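PDB 5B57: putative hemin ABC transport system, membrane protein from Burkholderia cenocepacia J2315, which probably serves as the membrane-spanning permease subunit of a heme ABC importer, carrying hemin across the cell membrane. Local coordinates for residues 111-116 with 338-343; 119-124 with 330-335; 232-237 with 302-308; 248-254 with 296-301. All blocks are in the same frame, centred on the assembly; numbering follows the deposited sequence. Where two conformers were deposited one is given.

Contact 1: 111-116 with 338-343; sequences ALLVGG and GALLTL
Gly115 and Thr342 meet where helices 94-128 and 327-352 cross. The short segments pass 6.8 Å apart at their axes, with an angle of 127° between their directions. Thr342 OG1 lies over Gly115 CA at 3.0 Å, and beside it the backbones also come close. Gly115 has no side chain, and its CA lies 3.7 Å from Ala339 CA. The same Gly115 CA makes a CA-H...O contact of 3.3 Å with Gly338 O.

Polar groups matter mainly within helix 327-352. Thr342 OG1 donates to Gly338 O at 2.8 Å, one turn back. The hydroxyl sits above the carbonyl plane, and Gly338 O also accepts from Thr342 N. Two bonds thus grip this buried oxygen, and the one from the hydroxyl holds the rotation of the threonine. With chi1 at -55°, the methyl CG2 lies anti to the backbone N and is turned to the other helix. There it touches Ala111 O at 3.6 Å and meets Val114 CG1, the two side chains crossing at about a right angle. No hydrogen bond joins the two segments.

The rest is apolar. Leu112 points away at its CB, but its CD2 branch reaches back to Ala339 CB at 3.7 Å. The same CD2 meets Leu343 CD2 at 3.9 Å. Ala111 CB lies beside Leu343. Met63 and Ser67 of helix 54-72 also touch Leu112, and Met66 touches Leu343.

Gly115 lies opposite Ala339 here, as Gly119 does Ala335 one turn on. Gly115 and Gly119 form a GxxxG motif, a common signature of closely crossing transmembrane helices.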
# COMPACT_ATOMS: atom_id res chain seq x y z
N ALA A 111 -1.06 33.03 9.79
CA ALA A 111 -1.83 32.21 8.86
C ALA A 111 -1.10 32.00 7.53
O ALA A 111 -1.16 30.91 6.96
CB ALA A 111 -3.21 32.80 8.63
N LEU A 112 -0.40 33.02 7.01
CA LEU A 112 0.38 32.82 5.79
C LEU A 112 1.56 31.87 6.01
O LEU A 112 1.82 31.00 5.17
CB LEU A 112 0.90 34.14 5.24
CG LEU A 112 -0.16 35.10 4.74
CD1 LEU A 112 0.48 36.39 4.33
CD2 LEU A 112 -0.93 34.48 3.60
N LEU A 113 2.28 32.02 7.13
CA LEU A 113 3.39 31.11 7.44
C LEU A 113 2.92 29.67 7.64
O LEU A 113 3.62 28.74 7.21
CB LEU A 113 4.12 31.57 8.70
CG LEU A 113 5.04 32.77 8.62
CD1 LEU A 113 5.77 32.86 9.96
CD2 LEU A 113 6.01 32.62 7.45
N VAL A 114 1.76 29.47 8.26
CA VAL A 114 1.24 28.12 8.48
C VAL A 114 0.81 27.49 7.16
O VAL A 114 1.25 26.39 6.79
CB VAL A 114 0.09 28.14 9.50
CG1 VAL A 114 -0.78 26.95 9.35
CG2 VAL A 114 0.64 28.13 10.91
N GLY A 115 -0.05 28.18 6.41
CA GLY A 115 -0.48 27.66 5.13
C GLY A 115 0.67 27.40 4.17
O GLY A 115 0.83 26.29 3.67
N GLY A 116 1.45 28.43 3.87
CA GLY A 116 2.61 28.23 3.02
C GLY A 116 3.53 27.14 3.54
O GLY A 116 4.08 26.35 2.77
N GLY A 338 -1.76 26.92 -0.07
CA GLY A 338 -1.92 26.63 1.35
C GLY A 338 -2.11 27.90 2.17
O GLY A 338 -2.99 27.98 3.03
N ALA A 339 -1.27 28.90 1.93
CA ALA A 339 -1.47 30.19 2.56
C ALA A 339 -2.85 30.73 2.23
O ALA A 339 -3.56 31.23 3.11
CB ALA A 339 -0.37 31.15 2.14
N LEU A 340 -3.28 30.60 0.98
CA LEU A 340 -4.62 31.07 0.63
C LEU A 340 -5.71 30.30 1.38
O LEU A 340 -6.65 30.90 1.91
CB LEU A 340 -4.84 30.99 -0.89
CG LEU A 340 -6.20 31.57 -1.28
CD1 LEU A 340 -6.34 33.03 -0.82
CD2 LEU A 340 -6.39 31.45 -2.76
N LEU A 341 -5.59 28.98 1.48
CA LEU A 341 -6.63 28.21 2.15
C LEU A 341 -6.64 28.43 3.67
O LEU A 341 -7.71 28.57 4.28
CB LEU A 341 -6.48 26.72 1.80
CG LEU A 341 -6.79 26.32 0.35
CD1 LEU A 341 -6.13 25.00 0.03
CD2 LEU A 341 -8.29 26.23 0.10
N THR A 342 -5.47 28.45 4.31
CA THR A 342 -5.41 28.63 5.76
C THR A 342 -6.02 29.95 6.18
O THR A 342 -6.79 30.03 7.14
CB THR A 342 -3.96 28.59 6.23
OG1 THR A 342 -3.36 27.37 5.78
CG2 THR A 342 -3.87 28.69 7.73
N LEU A 343 -5.62 31.01 5.49
CA LEU A 343 -6.17 32.34 5.74
C LEU A 343 -7.68 32.37 5.53
O LEU A 343 -8.43 32.90 6.36
CB LEU A 343 -5.43 33.30 4.82
CG LEU A 343 -5.67 34.78 4.76
CD1 LEU A 343 -5.28 35.42 6.07
CD2 LEU A 343 -4.77 35.22 3.63

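Contact 2: 119-124 with 330-335; sequences GATGAA and VLPGAA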
# COMPACT_ATOMS: atom_id res chain seq x y z
N GLY A 119 1.66 23.59 3.04
CA GLY A 119 1.58 23.35 1.60
C GLY A 119 2.89 22.86 1.01
O GLY A 119 2.93 21.81 0.34
N ALA A 120 3.99 23.58 1.28
CA ALA A 120 5.29 23.26 0.72
C ALA A 120 5.87 21.97 1.30
O ALA A 120 6.39 21.14 0.57
CB ALA A 120 6.25 24.43 0.95
N THR A 121 5.81 21.80 2.62
CA THR A 121 6.38 20.57 3.18
C THR A 121 5.58 19.35 2.75
O THR A 121 6.14 18.26 2.61
CB THR A 121 6.49 20.63 4.72
OG1 THR A 121 5.26 21.10 5.29
CG2 THR A 121 7.67 21.52 5.16
N GLY A 122 4.28 19.51 2.51
CA GLY A 122 3.48 18.38 2.04
C GLY A 122 3.85 17.98 0.62
O GLY A 122 4.03 16.79 0.33
N ALA A 123 3.95 18.97 -0.27
CA ALA A 123 4.45 18.75 -1.62
C ALA A 123 5.77 17.98 -1.60
O ALA A 123 5.96 17.02 -2.36
CB ALA A 123 4.59 20.08 -2.34
N ALA A 124 6.69 18.37 -0.71
CA ALA A 124 7.97 17.67 -0.64
C ALA A 124 7.78 16.24 -0.17
O ALA A 124 8.26 15.30 -0.82
CB ALA A 124 8.94 18.42 0.28
N VAL A 330 5.01 22.76 -8.19
CA VAL A 330 4.08 22.37 -7.14
C VAL A 330 4.49 22.95 -5.80
O VAL A 330 3.63 23.31 -4.98
CB VAL A 330 3.96 20.84 -7.07
CG1 VAL A 330 3.28 20.41 -5.75
CG2 VAL A 330 3.23 20.32 -8.28
N LEU A 331 5.80 23.04 -5.53
CA LEU A 331 6.23 23.44 -4.19
C LEU A 331 5.93 24.91 -3.90
O LEU A 331 5.35 25.19 -2.84
CB LEU A 331 7.70 23.09 -3.98
CG LEU A 331 8.12 23.32 -2.52
CD1 LEU A 331 8.87 22.11 -2.00
CD2 LEU A 331 9.00 24.54 -2.39
N PRO A 332 6.25 25.87 -4.77
CA PRO A 332 5.69 27.22 -4.58
C PRO A 332 4.19 27.29 -4.82
O PRO A 332 3.51 28.10 -4.18
CB PRO A 332 6.45 28.06 -5.62
CG PRO A 332 6.80 27.11 -6.66
CD PRO A 332 7.13 25.83 -5.95
N GLY A 333 3.66 26.47 -5.74
CA GLY A 333 2.23 26.45 -5.98
C GLY A 333 1.45 26.03 -4.75
O GLY A 333 0.47 26.68 -4.37
N ALA A 334 1.89 24.95 -4.11
CA ALA A 334 1.15 24.45 -2.97
C ALA A 334 1.25 25.41 -1.78
O ALA A 334 0.27 25.62 -1.05
CB ALA A 334 1.66 23.07 -2.60
N ALA A 335 2.41 26.04 -1.60
CA ALA A 335 2.57 26.99 -0.50
C ALA A 335 1.65 28.21 -0.68
O ALA A 335 0.97 28.61 0.27
CB ALA A 335 4.04 27.38 -0.35
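Gly119 faces Ala334 at the second glycine of the Gly115-Gly119 GxxxG motif, on the face that helix 94-128 turns to helix 327-352. The helices run mainly antiparallel here. The short segments come within 7.5 Å at their axes, with 143° between their directions. That is a little wider than at the first glycine, probably because the Ala334 and Ala123 methyls stand between the backbones.

Ala334 CB points into the gap over Gly119 and lies 3.4 Å from Gly119 O. Ala123 CB points back from the next turn. It meets Val330 CG1 at 3.7 Å and Ala334 CB at 4.2 Å, so one methyl rests between two side chains. Val330 brings only one of its branches, the CG1 that lies anti to its backbone N. Nearby, Ala120 CB meets Ala335 CB at 3.9 Å.

Leu331 is the longest side chain to reach across. Its CB does not point straight at the other helix, yet the CD1 branch comes to lie 3.7 Å from Ala120 O. CD1 also reaches Ala124 CB, and CG covers Ala120 CB at 4.1 Å. Leu259 of helix 242-260 packs on both Leu331 and Ala124, so a third helix closes this side. Pro316 of helix 311-323 touches Ala123 and Ala334 from another helix.

No hydrogen bond crosses between the segments. Gly119 O and Ala120 O are still used, since they accept the helical bonds from Ala123 N and Ala124 N. Cohesion therefore rests on van der Waals contact between small residues and the branches of Leu331 and Val330.

Contact 3: 232-237 with 302-308; sequences WSLGSL and VSCAGII
In one of the two modelled conformers of Trp232, Gly306 CA is the bump that rests on its indole face. Gly306 CA then stands 4.0 Å from the centroid of the five-membered ring and 11° off its normal, a CH-pi contact that depends on that conformer. Trp232 CG is anti to its backbone N (chi1 -177°), which lays the ring along the end of helix 283-305. The ring's CZ2 approaches Val302 O, and its NE1 edge lies near Ser303 O.

Each helix is followed by a glycine of positive phi. Gly235 and Gly306 have no side chains, and their CA atoms come within 4.2 Å. The two turns therefore nest backbone against backbone. Ser236 N donates to Ala305 O at 2.8 Å, while Gly235 CA makes a CA-H...O contact with the same oxygen. Ile307 N gives only a weak bond, 3.5 Å, to Trp232 O.

Ile307 and Ile308 fill the flanks. Ile307 CB lies 3.8 Å from Ser233 O. Ile308 CG1 presses into the hollow over Gly235 CA at 3.9 Å. Leu237 CD2 reaches round to Ala305 CB at 4.2 Å. One water bridges Ser233 O and Ile307 O by donating to both.

Several helices border the junction. Ala146 and Ala149 of helix 141-154 touch Trp232, and Leu360 of helix 360-378 touches Leu237 and Ile308. Val114 of helix 94-128 meets Ala305, while Leu234 packs on Gly215 of the second subunit.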
# COMPACT_ATOMS: atom_id res chain seq x y z
N TRP A 232 -4.67 24.40 22.74
CA TRP A 232 -3.51 24.22 21.87
C TRP A 232 -3.73 23.06 20.91
O TRP A 232 -3.29 23.11 19.76
CB TRP A 232 -2.27 24.00 22.73
CG TRP A 232 -0.97 23.87 22.01
CD1 TRP A 232 -0.07 24.87 21.73
CD2 TRP A 232 -0.37 22.66 21.51
NE1 TRP A 232 1.04 24.35 21.07
CE2 TRP A 232 0.87 23.00 20.93
CE3 TRP A 232 -0.77 21.32 21.50
CZ2 TRP A 232 1.69 22.08 20.35
CZ3 TRP A 232 0.05 20.42 20.93
CH2 TRP A 232 1.26 20.80 20.35
N SER A 233 -4.44 22.01 21.35
CA SER A 233 -4.66 20.82 20.54
C SER A 233 -5.79 20.99 19.53
O SER A 233 -5.94 20.14 18.64
CB SER A 233 -4.95 19.61 21.42
OG SER A 233 -6.34 19.50 21.76
N LEU A 234 -6.60 22.03 19.64
CA LEU A 234 -7.56 22.30 18.59
C LEU A 234 -6.97 23.23 17.52
O LEU A 234 -7.60 23.44 16.47
CB LEU A 234 -8.84 22.88 19.20
CG LEU A 234 -9.60 22.02 20.21
CD1 LEU A 234 -10.80 22.75 20.84
CD2 LEU A 234 -10.05 20.69 19.62
N GLY A 235 -5.75 23.75 17.73
CA GLY A 235 -5.17 24.68 16.76
C GLY A 235 -5.75 26.09 16.79
O GLY A 235 -6.96 26.29 16.63
N SER A 236 -4.90 27.09 16.97
CA SER A 236 -5.39 28.46 17.03
C SER A 236 -4.28 29.37 16.55
O SER A 236 -3.10 29.12 16.85
CB SER A 236 -5.84 28.82 18.45
OG SER A 236 -6.21 30.17 18.63
N LEU A 237 -4.63 30.40 15.80
CA LEU A 237 -3.66 31.45 15.53
C LEU A 237 -3.70 32.58 16.57
O LEU A 237 -3.00 33.59 16.40
CB LEU A 237 -3.87 32.03 14.13
CG LEU A 237 -3.86 30.97 13.05
CD1 LEU A 237 -4.29 31.55 11.73
CD2 LEU A 237 -2.47 30.39 12.94
N VAL A 302 3.80 24.10 14.33
CA VAL A 302 3.02 23.49 15.39
C VAL A 302 3.34 24.15 16.72
O VAL A 302 2.48 24.20 17.60
CB VAL A 302 3.30 21.97 15.43
CG1 VAL A 302 2.28 21.26 16.27
CG2 VAL A 302 3.25 21.43 14.04
N SER A 303 4.55 24.72 16.86
CA SER A 303 4.98 25.30 18.13
C SER A 303 4.12 26.47 18.54
O SER A 303 3.98 26.75 19.74
CB SER A 303 6.43 25.78 18.04
OG SER A 303 7.32 24.69 18.25
N CYS A 304 3.54 27.18 17.58
CA CYS A 304 2.80 28.36 17.94
C CYS A 304 1.43 28.41 17.30
O CYS A 304 0.71 29.41 17.46
CB CYS A 304 3.59 29.60 17.56
SG CYS A 304 3.97 29.57 15.84
N ALA A 305 1.02 27.36 16.58
CA ALA A 305 -0.33 27.26 16.07
C ALA A 305 -1.12 26.09 16.62
O ALA A 305 -2.35 26.13 16.58
CB ALA A 305 -0.32 27.14 14.54
N GLY A 306 -0.45 25.04 17.11
CA GLY A 306 -1.14 23.87 17.60
C GLY A 306 -1.34 22.86 16.50
O GLY A 306 -0.57 22.82 15.55
N ILE A 307 -2.38 22.04 16.59
CA ILE A 307 -2.55 20.97 15.62
C ILE A 307 -3.52 21.43 14.53
O ILE A 307 -4.70 21.70 14.79
CB ILE A 307 -3.04 19.67 16.28
CG1 ILE A 307 -2.12 19.23 17.41
CG2 ILE A 307 -3.01 18.59 15.27
CD1 ILE A 307 -0.80 18.62 16.94
N ILE A 308 -3.01 21.55 13.32
CA ILE A 308 -3.80 21.83 12.13
C ILE A 308 -3.01 21.03 11.14
O ILE A 308 -1.80 21.22 11.11
CB ILE A 308 -3.81 23.34 11.78
CG1 ILE A 308 -4.14 24.22 13.00
CG2 ILE A 308 -4.77 23.60 10.67
CD1 ILE A 308 -3.14 25.35 13.24
O HOH W 1 -6.92 20.08 15.54

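Contact 4: 248-254 with 296-301; sequences VAPCVAL and LAVGAL. With DMU (decyl-beta-D-maltopyranoside), chain E.
Val252 and Leu301 meet branch to branch where helices 242-260 and 283-305 run nearly antiparallel. The angle between the short segments is 156°, and their axes approach to 7.8 Å. Val252 has CG1 anti to its backbone N (chi1 -180°), which leaves CG2 as the methyl turned to the other helix. That CG2 lies 3.7 Å from Leu301 CG, and the two side chains cross at about a right angle. Leu301 folds the other way, with CG beside its backbone N (chi1 -73°). Its CD2 then reaches Val248 CG1 at 4.1 Å as well.

Ala300 CB points straight across and meets Cys251 CB at 3.5 Å. The sulfur of Cys251 continues past it to Leu296 CD1 at 4.0 Å. Leu296 extends with CG anti to its backbone N and divides its branches: CD1 goes to the cysteine and CD2 to Leu254 CD2 at 3.4 Å. Phe174 of helix 168-188 packs on Cys251, Leu296 and Ala300.

Another face of helix 242-260 carries the detergent decyl maltoside. Its decyl chain runs past Ala249, whose CB lies 3.5 Å from DMU C28, and on past Ala253 CB.

No hydrogen bond links the two helices. They are held by apolar branches and one thiol, and an alkyl chain covers a further side of helix 242-260, consistent with its place in the membrane.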
# COMPACT_ATOMS: atom_id res chain seq x y z
N VAL A 248 9.82 32.06 14.40
CA VAL A 248 9.14 31.03 13.61
C VAL A 248 9.43 31.20 12.12
O VAL A 248 9.76 30.23 11.41
CB VAL A 248 7.64 31.06 13.90
CG1 VAL A 248 6.88 30.15 12.95
CG2 VAL A 248 7.40 30.68 15.33
N ALA A 249 9.29 32.43 11.61
CA ALA A 249 9.43 32.74 10.19
C ALA A 249 10.76 32.26 9.61
O ALA A 249 10.75 31.53 8.61
CB ALA A 249 9.24 34.25 9.96
N PRO A 250 11.93 32.63 10.17
CA PRO A 250 13.19 32.15 9.57
C PRO A 250 13.32 30.64 9.53
O PRO A 250 13.84 30.09 8.55
CB PRO A 250 14.28 32.79 10.45
CG PRO A 250 13.58 33.27 11.66
CD PRO A 250 12.19 33.62 11.23
N CYS A 251 12.86 29.95 10.58
CA CYS A 251 12.74 28.50 10.50
C CYS A 251 11.96 28.08 9.26
O CYS A 251 12.46 27.33 8.41
CB CYS A 251 12.06 27.97 11.75
SG CYS A 251 13.14 27.90 13.17
N VAL A 252 10.72 28.54 9.14
CA VAL A 252 9.88 28.16 8.00
C VAL A 252 10.55 28.55 6.69
O VAL A 252 10.55 27.78 5.73
CB VAL A 252 8.48 28.78 8.12
CG1 VAL A 252 7.59 28.38 6.95
CG2 VAL A 252 7.83 28.41 9.48
N ALA A 253 11.16 29.74 6.65
CA ALA A 253 11.82 30.13 5.40
C ALA A 253 13.06 29.27 5.14
O ALA A 253 13.34 28.92 3.99
CB ALA A 253 12.18 31.61 5.42
N LEU A 254 13.78 28.89 6.20
CA LEU A 254 14.97 28.07 5.96
C LEU A 254 14.60 26.64 5.55
O LEU A 254 15.18 26.10 4.60
CB LEU A 254 15.89 28.09 7.18
CG LEU A 254 17.04 27.08 7.05
CD1 LEU A 254 18.18 27.59 6.16
CD2 LEU A 254 17.58 26.66 8.39
N LEU A 296 12.01 20.92 10.51
CA LEU A 296 12.34 22.27 10.94
C LEU A 296 11.20 23.25 10.68
O LEU A 296 10.91 24.09 11.55
CB LEU A 296 13.62 22.69 10.23
CG LEU A 296 14.05 24.12 10.47
CD1 LEU A 296 14.34 24.28 11.95
CD2 LEU A 296 15.26 24.45 9.63
N ALA A 297 10.52 23.17 9.51
CA ALA A 297 9.40 24.08 9.23
C ALA A 297 8.12 23.72 9.99
O ALA A 297 7.49 24.58 10.62
CB ALA A 297 9.09 24.13 7.75
N VAL A 298 7.69 22.45 9.92
CA VAL A 298 6.52 22.02 10.68
C VAL A 298 6.75 22.20 12.18
O VAL A 298 5.84 22.61 12.92
CB VAL A 298 6.17 20.57 10.33
CG1 VAL A 298 5.02 20.06 11.18
CG2 VAL A 298 5.84 20.46 8.86
N GLY A 299 7.95 21.89 12.67
CA GLY A 299 8.19 22.02 14.10
C GLY A 299 8.04 23.45 14.57
O GLY A 299 7.48 23.71 15.63
N ALA A 300 8.55 24.40 13.79
CA ALA A 300 8.33 25.80 14.08
C ALA A 300 6.85 26.15 14.10
O ALA A 300 6.43 26.96 14.93
CB ALA A 300 9.06 26.67 13.06
N LEU A 301 6.05 25.53 13.24
CA LEU A 301 4.67 25.99 13.06
C LEU A 301 3.73 25.42 14.11
O LEU A 301 2.93 26.15 14.71
CB LEU A 301 4.17 25.60 11.67
CG LEU A 301 4.83 26.48 10.63
CD1 LEU A 301 4.62 25.95 9.21
CD2 LEU A 301 4.27 27.87 10.82
C1 DMU E . 10.30 41.16 13.49
C2 DMU E . 9.66 41.93 14.62
C3 DMU E . 8.95 43.17 14.07
C4 DMU E . 7.98 42.79 12.92
O5 DMU E . 8.67 42.00 11.92
C6 DMU E . 9.22 40.79 12.49
O7 DMU E . 8.24 43.82 15.12
O16 DMU E . 9.81 39.98 11.46
C18 DMU E . 8.99 38.85 11.16
C19 DMU E . 8.61 38.90 9.69
C22 DMU E . 7.57 37.84 9.36
C25 DMU E . 7.51 37.59 7.85
C28 DMU E . 7.54 36.09 7.54
C31 DMU E . 8.57 35.77 6.45
C34 DMU E . 7.96 34.85 5.38
C37 DMU E . 9.03 33.94 4.74
C40 DMU E . 8.40 32.72 4.06
C43 DMU E . 8.12 32.98 2.59
O49 DMU E . 10.93 39.97 14.00
O55 DMU E . 10.66 42.31 15.58
C57 DMU E . 7.37 44.03 12.25
O61 DMU E . 6.39 44.62 13.12
C5 DMU E . 9.29 45.39 16.67
C7 DMU E . 8.43 45.13 17.90
C8 DMU E . 7.07 45.82 17.78
C9 DMU E . 6.42 45.49 16.45
O1 DMU E . 7.26 45.93 15.39
C10 DMU E . 8.50 45.20 15.35
O2 DMU E . 6.22 45.38 18.86
O3 DMU E . 10.43 44.50 16.69
O4 DMU E . 9.12 45.62 19.06
C11 DMU E . 5.07 46.18 16.35
O6 DMU E . 4.88 47.05 17.49

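Overall arrangement
Contacts 1 and 2 are successive parts of one crossing between helices 94-128 and 327-352. Their centres are 11 Å apart, and Gly116 O lies 3.3 Å from Ala335 CB where they join. Contacts 3 and 4 share helix 283-305, and Cys304 SG touches Val248 CG2 at 3.6 Å. Helix 94-128 links the two pairs. Val114 CG2 meets Leu301 CD2 at 3.6 Å and Ala305 CB at 3.9 Å. Thr121 packs on Ala297 and Val298 between contacts 2 and 4. Contacts 2 and 3 do not touch, with centres about 20 Å apart. The detergent touches Leu113 of segment 111-116 and lies along 248-254 of contact 4.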